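Long-range contacts in aminofutalosine deaminase (Helicobacter pylori, PDB 7LKJ), which is a metal-dependent hydrolase of the amidohydrolase family that removes the amino group of aminofutalosine and probably also deaminates adenosine: residues A78-E83 with V325-L330; T220-S225 with Q277-E282. All coordinates share one frame; numbering follows the deposited sequence.

Contact 1: residues A78-E83 with V325-L330. With FE (Fe (III) ion), chain E.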
loop_
_atom_site.group_PDB
_atom_site.type_symbol
_atom_site.label_atom_id
_atom_site.label_comp_id
_atom_site.label_asym_id
_atom_site.label_seq_id
_atom_site.Cartn_x
_atom_site.Cartn_y
_atom_site.Cartn_z
ATOM N N ALA A 78 3.631 9.001 -16.134
ATOM C CA ALA A 78 4.399 8.855 -17.362
ATOM C C ALA A 78 4.302 7.469 -17.986
ATOM O O ALA A 78 4.746 7.295 -19.127
ATOM C CB ALA A 78 5.863 9.204 -17.097
ATOM N N HIS A 79 3.738 6.486 -17.286
ATOM C CA HIS A 79 3.682 5.116 -17.793
ATOM C C HIS A 79 2.382 4.462 -17.348
ATOM O O HIS A 79 2.210 4.164 -16.162
ATOM C CB HIS A 79 4.885 4.303 -17.319
ATOM C CG HIS A 79 5.139 3.079 -18.138
ATOM N ND1 HIS A 79 5.539 3.136 -19.456
ATOM C CD2 HIS A 79 5.044 1.764 -17.829
ATOM C CE1 HIS A 79 5.684 1.909 -19.922
ATOM N NE2 HIS A 79 5.389 1.058 -18.955
ATOM N N THR A 80 1.463 4.259 -18.290
ATOM C CA THR A 80 0.176 3.638 -17.994
ATOM C C THR A 80 -0.405 3.074 -19.281
ATOM O O THR A 80 -0.452 3.766 -20.304
ATOM C CB THR A 80 -0.802 4.620 -17.359
ATOM O OG1 THR A 80 -2.106 4.029 -17.301
ATOM C CG2 THR A 80 -0.882 5.797 -18.203
ATOM N N HIS A 81 -0.808 1.813 -19.240
ATOM C CA HIS A 81 -1.428 1.168 -20.389
ATOM C C HIS A 81 -2.939 1.248 -20.192
ATOM O O HIS A 81 -3.483 0.656 -19.254
ATOM C CB HIS A 81 -0.940 -0.274 -20.520
ATOM C CG HIS A 81 0.553 -0.410 -20.515
ATOM N ND1 HIS A 81 1.237 -1.142 -21.462
ATOM C CD2 HIS A 81 1.493 0.085 -19.674
ATOM C CE1 HIS A 81 2.532 -1.086 -21.209
ATOM N NE2 HIS A 81 2.715 -0.347 -20.129
ATOM N N PHE A 82 -3.614 1.974 -21.084
ATOM C CA PHE A 82 -5.063 2.111 -21.034
ATOM C C PHE A 82 -5.795 1.085 -21.887
ATOM O O PHE A 82 -7.017 0.958 -21.754
ATOM C CB PHE A 82 -5.482 3.517 -21.486
ATOM C CG PHE A 82 -5.220 4.598 -20.471
ATOM C CD1 PHE A 82 -6.017 4.715 -19.343
ATOM C CD2 PHE A 82 -4.193 5.509 -20.658
ATOM C CE1 PHE A 82 -5.784 5.712 -18.413
ATOM C CE2 PHE A 82 -3.957 6.510 -19.731
ATOM C CZ PHE A 82 -4.753 6.610 -18.607
ATOM N N GLU A 83 -5.089 0.340 -22.740
ATOM C CA GLU A 83 -5.751 -0.716 -23.494
ATOM C C GLU A 83 -6.075 -1.906 -22.609
ATOM O O GLU A 83 -6.973 -2.688 -22.938
ATOM C CB GLU A 83 -4.882 -1.193 -24.659
ATOM C CG GLU A 83 -4.119 -0.112 -25.386
ATOM C CD GLU A 83 -3.350 -0.670 -26.566
ATOM O OE1 GLU A 83 -2.222 -1.165 -26.362
ATOM O OE2 GLU A 83 -3.880 -0.628 -27.696
ATOM N N VAL A 325 7.448 8.238 -10.682
ATOM C CA VAL A 325 6.590 7.136 -10.267
ATOM C C VAL A 325 5.365 7.114 -11.168
ATOM O O VAL A 325 4.746 8.154 -11.426
ATOM C CB VAL A 325 6.213 7.229 -8.776
ATOM C CG1 VAL A 325 7.466 7.414 -7.932
ATOM C CG2 VAL A 325 5.228 8.354 -8.511
ATOM N N ALA A 326 5.057 5.935 -11.694
ATOM C CA ALA A 326 3.941 5.751 -12.603
ATOM C C ALA A 326 3.147 4.531 -12.172
ATOM O O ALA A 326 3.679 3.602 -11.560
ATOM C CB ALA A 326 4.403 5.597 -14.053
ATOM N N THR A 327 1.861 4.551 -12.503
ATOM C CA THR A 327 0.935 3.514 -12.081
ATOM C C THR A 327 1.048 2.228 -12.892
ATOM O O THR A 327 0.558 1.189 -12.436
ATOM C CB THR A 327 -0.484 4.060 -12.167
ATOM O OG1 THR A 327 -0.705 4.571 -13.484
ATOM C CG2 THR A 327 -0.672 5.197 -11.171
ATOM N N ASP A 328 1.669 2.280 -14.067
ATOM C CA ASP A 328 1.658 1.192 -15.058
ATOM C C ASP A 328 0.203 0.991 -15.491
ATOM O O ASP A 328 -0.587 1.943 -15.489
ATOM C CB ASP A 328 2.346 -0.048 -14.498
ATOM C CG ASP A 328 2.866 -0.974 -15.585
ATOM O OD1 ASP A 328 2.041 -1.655 -16.230
ATOM O OD2 ASP A 328 4.097 -1.023 -15.788
ATOM N N GLY A 329 -0.183 -0.231 -15.864
ATOM C CA GLY A 329 -1.549 -0.532 -16.220
ATOM C C GLY A 329 -2.145 -1.480 -15.187
ATOM O O GLY A 329 -1.450 -2.069 -14.371
ATOM N N LEU A 330 -3.473 -1.626 -15.249
ATOM C CA LEU A 330 -4.137 -2.611 -14.405
ATOM C C LEU A 330 -3.933 -4.051 -14.861
ATOM O O LEU A 330 -4.589 -4.945 -14.300
ATOM C CB LEU A 330 -5.620 -2.349 -14.263
ATOM C CG LEU A 330 -5.995 -1.150 -13.410
ATOM C CD1 LEU A 330 -7.497 -0.902 -13.289
ATOM C CD2 LEU A 330 -5.326 -1.228 -12.049
HETATM FE FE FE E . 4.773 -1.013 -18.675
#
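His79 lays its imidazole alongside the carboxylate of Asp328, with OD2 at the ring edge, CD2 to OD2 3.6 Å, and the two planes 74° apart. This is the metal site of an amidohydrolase TIM barrel: His79, Thr80 and His81 form the HxH motif of the first barrel strand, near its C-terminal end, and Asp328 follows the eighth, so the contact brings together the first and last strands, where the barrel closes. His79 CG stands anti to its backbone N (chi1 -161°), which brings NE2 to the iron at 2.2 Å. His81, two residues on, also turns its NE2 to the metal, at a longer 2.6 Å. Asp328 is an established iron ligand of this protein, although here OD2 lies a long 3.0 Å from the metal. Histidine suits these places because its ring nitrogen can coordinate a metal, and aspartate because its short side chain holds the carboxylate close to the loop backbone. Beneath the site, Asp328 N gives a weak hydrogen bond to His79 O, and Thr80 OG1 another to Asp328 O. Small Ala326 packs its methyl on His79 CB. The carboxylate is steadied from its own loop, where Gly329 N donates to Asp328 OD1 on the anti side at 2.7 Å.

Contact 2: residues T220-S225 with Q277-E282. With FE (Fe (III) ion), chain E; EDO (1,2-ethanediol), chain G.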
loop_
_atom_site.group_PDB
_atom_site.type_symbol
_atom_site.label_atom_id
_atom_site.label_comp_id
_atom_site.label_asym_id
_atom_site.label_seq_id
_atom_site.Cartn_x
_atom_site.Cartn_y
_atom_site.Cartn_z
ATOM N N THR A 220 10.741 2.588 -23.088
ATOM C CA THR A 220 11.014 1.165 -23.204
ATOM C C THR A 220 11.058 0.551 -21.813
ATOM O O THR A 220 11.422 1.211 -20.835
ATOM C CB THR A 220 12.326 0.901 -23.963
ATOM O OG1 THR A 220 12.341 -0.448 -24.443
ATOM C CG2 THR A 220 13.542 1.142 -23.076
ATOM N N HIS A 221 10.653 -0.714 -21.737
ATOM C CA HIS A 221 10.761 -1.496 -20.514
ATOM C C HIS A 221 12.126 -2.173 -20.509
ATOM O O HIS A 221 12.464 -2.901 -21.449
ATOM C CB HIS A 221 9.643 -2.535 -20.424
ATOM C CG HIS A 221 8.270 -1.974 -20.635
ATOM N ND1 HIS A 221 7.836 -1.502 -21.855
ATOM C CD2 HIS A 221 7.228 -1.826 -19.784
ATOM C CE1 HIS A 221 6.590 -1.079 -21.745
ATOM N NE2 HIS A 221 6.196 -1.266 -20.498
ATOM N N PHE A 222 12.909 -1.934 -19.461
ATOM C CA PHE A 222 14.281 -2.417 -19.402
ATOM C C PHE A 222 14.523 -3.170 -18.104
ATOM O O PHE A 222 14.168 -2.683 -17.027
ATOM C CB PHE A 222 15.270 -1.253 -19.529
ATOM C CG PHE A 222 16.706 -1.681 -19.594
ATOM C CD1 PHE A 222 17.163 -2.452 -20.650
ATOM C CD2 PHE A 222 17.601 -1.309 -18.605
ATOM C CE1 PHE A 222 18.486 -2.846 -20.717
ATOM C CE2 PHE A 222 18.925 -1.699 -18.665
ATOM C CZ PHE A 222 19.368 -2.470 -19.723
ATOM N N LEU A 223 15.154 -4.343 -18.225
ATOM C CA LEU A 223 15.476 -5.261 -17.132
ATOM C C LEU A 223 14.495 -5.195 -15.968
ATOM O O LEU A 223 14.864 -4.807 -14.855
ATOM C CB LEU A 223 16.902 -4.995 -16.642
ATOM C CG LEU A 223 17.974 -5.213 -17.713
ATOM C CD1 LEU A 223 19.364 -4.959 -17.157
ATOM C CD2 LEU A 223 17.872 -6.617 -18.299
ATOM N N GLU A 224 13.245 -5.581 -16.219
ATOM C CA GLU A 224 12.207 -5.552 -15.199
ATOM C C GLU A 224 12.175 -6.818 -14.348
ATOM O O GLU A 224 11.605 -6.800 -13.250
ATOM C CB GLU A 224 10.842 -5.331 -15.869
ATOM C CG GLU A 224 9.640 -5.297 -14.937
ATOM C CD GLU A 224 8.324 -5.293 -15.688
ATOM O OE1 GLU A 224 7.281 -4.996 -15.069
ATOM O OE2 GLU A 224 8.335 -5.583 -16.903
ATOM N N SER A 225 12.814 -7.896 -14.797
ATOM C CA SER A 225 12.718 -9.189 -14.140
ATOM C C SER A 225 14.097 -9.821 -14.013
ATOM O O SER A 225 15.051 -9.431 -14.692
ATOM C CB SER A 225 11.780 -10.134 -14.897
ATOM O OG SER A 225 11.869 -9.927 -16.296
ATOM N N GLN A 277 14.608 -2.442 -12.192
ATOM C CA GLN A 277 14.947 -2.912 -10.850
ATOM C C GLN A 277 16.097 -3.909 -10.853
ATOM O O GLN A 277 16.691 -4.152 -9.798
ATOM C CB GLN A 277 13.732 -3.536 -10.164
ATOM C CG GLN A 277 12.430 -2.816 -10.427
ATOM C CD GLN A 277 11.688 -3.418 -11.594
ATOM O OE1 GLN A 277 12.296 -3.982 -12.498
ATOM N NE2 GLN A 277 10.368 -3.306 -11.582
ATOM N N PHE A 278 16.424 -4.490 -12.006
ATOM C CA PHE A 278 17.482 -5.487 -12.099
ATOM C C PHE A 278 18.688 -4.972 -12.869
ATOM O O PHE A 278 19.598 -5.750 -13.177
ATOM C CB PHE A 278 16.947 -6.769 -12.741
ATOM C CG PHE A 278 16.169 -7.637 -11.795
ATOM C CD1 PHE A 278 14.794 -7.511 -11.690
ATOM C CD2 PHE A 278 16.815 -8.569 -11.001
ATOM C CE1 PHE A 278 14.075 -8.306 -10.815
ATOM C CE2 PHE A 278 16.103 -9.366 -10.123
ATOM C CZ PHE A 278 14.731 -9.235 -10.031
ATOM N N ALA A 279 18.715 -3.683 -13.192
ATOM C CA ALA A 279 19.889 -3.070 -13.791
ATOM C C ALA A 279 20.896 -2.732 -12.699
ATOM O O ALA A 279 20.554 -2.076 -11.710
ATOM C CB ALA A 279 19.503 -1.812 -14.567
ATOM N N SER A 280 22.134 -3.177 -12.879
ATOM C CA SER A 280 23.176 -2.915 -11.901
ATOM C C SER A 280 23.673 -1.477 -12.031
ATOM O O SER A 280 23.342 -0.758 -12.979
ATOM C CB SER A 280 24.332 -3.898 -12.071
ATOM O OG SER A 280 24.695 -4.025 -13.434
ATOM N N LEU A 281 24.463 -1.052 -11.042
ATOM C CA LEU A 281 24.998 0.306 -11.057
ATOM C C LEU A 281 25.815 0.564 -12.318
ATOM O O LEU A 281 25.780 1.668 -12.874
ATOM C CB LEU A 281 25.847 0.552 -9.811
ATOM C CG LEU A 281 26.426 1.963 -9.696
ATOM C CD1 LEU A 281 25.380 2.926 -9.161
ATOM C CD2 LEU A 281 27.670 1.968 -8.826
ATOM N N GLU A 282 26.555 -0.444 -12.785
ATOM C CA GLU A 282 27.275 -0.308 -14.045
ATOM C C GLU A 282 26.306 -0.145 -15.210
ATOM O O GLU A 282 26.571 0.614 -16.150
ATOM C CB GLU A 282 28.185 -1.518 -14.257
ATOM C CG GLU A 282 28.605 -1.755 -15.698
ATOM C CD GLU A 282 29.609 -2.883 -15.832
ATOM O OE1 GLU A 282 30.478 -3.013 -14.944
ATOM O OE2 GLU A 282 29.529 -3.638 -16.823
HETATM FE FE FE E . 4.773 -1.013 -18.675
HETATM C C1 EDO G . 22.587 -6.773 -10.570
HETATM O O1 EDO G . 22.276 -6.711 -11.967
HETATM C C2 EDO G . 21.608 -5.900 -9.795
HETATM O O2 EDO G . 20.274 -6.389 -9.976
#
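The backbones of the loops following the fifth and sixth barrel strands meet through one hydrogen bond, Phe278 N to Leu223 O, 3.3 Å long with an N-H...O angle of 151° and approached almost end-on to the carbonyl. Leu223 has left-handed backbone angles and turns the chain here, while its side chain faces the other loop. Chi1 of -61° sets Leu223 CG beside its own N, and CD1 reaches Ala279 CA at 3.9 Å. The small methyl of Ala279 touches both Leu223 CD1 and Phe222 CE2, each at 4.1 Å. Leu223 CG in turn covers the centre of the flat Phe222 ring. Phe278, a broad apolar plate, places one face under the Ser225 backbone, the carbonyl carbon being offset toward the ring's rim. Ethanediol, probably from the crystallisation liquor, hydrogen-bonds through O1 to Phe278 O at 3.1 Å. Gln277 bends at chi2 and runs beside Glu224, the amide and carboxylate planes 17° apart. Its OE1 meets Glu224 CG at 3.8 Å; OE1 also lies 3.0 Å from Glu224 O, two acceptors that form no hydrogen bond, while NE2 bonds weakly to Asn303. Strand 218-222 pairs in parallel with strand 271-275, and its His221 carries NE2 to the iron. Beyond them, Ser225 N-caps helix 226-234, against which Leu223 and Phe278 pack through Leu229 and Leu226, and Ser280 is the N-cap of helix 281-291.

How the contacts relate
From the N terminus the chain first reaches 78-83, on barrel strand 69-81, and later 220-225 at the end of strand 218-222. It then passes through helices and strand 271-275 to 277-282, where contact 2 closes a loop with 51 residues between its nearest ends. Only at the end of strand 323-325 does the chain come back, as 325-330, so contact 1 closes the larger loop and contact 2 is nested inside it. Contact 1 seals the barrel between its first and last strands; contact 2 ties together the loops after two neighbouring strands. Contact 1 holds iron ligands directly, whereas contact 2 reaches the iron only through His221, which lies against His79; Glu224's side chain comes within about 5 Å of Asp328's.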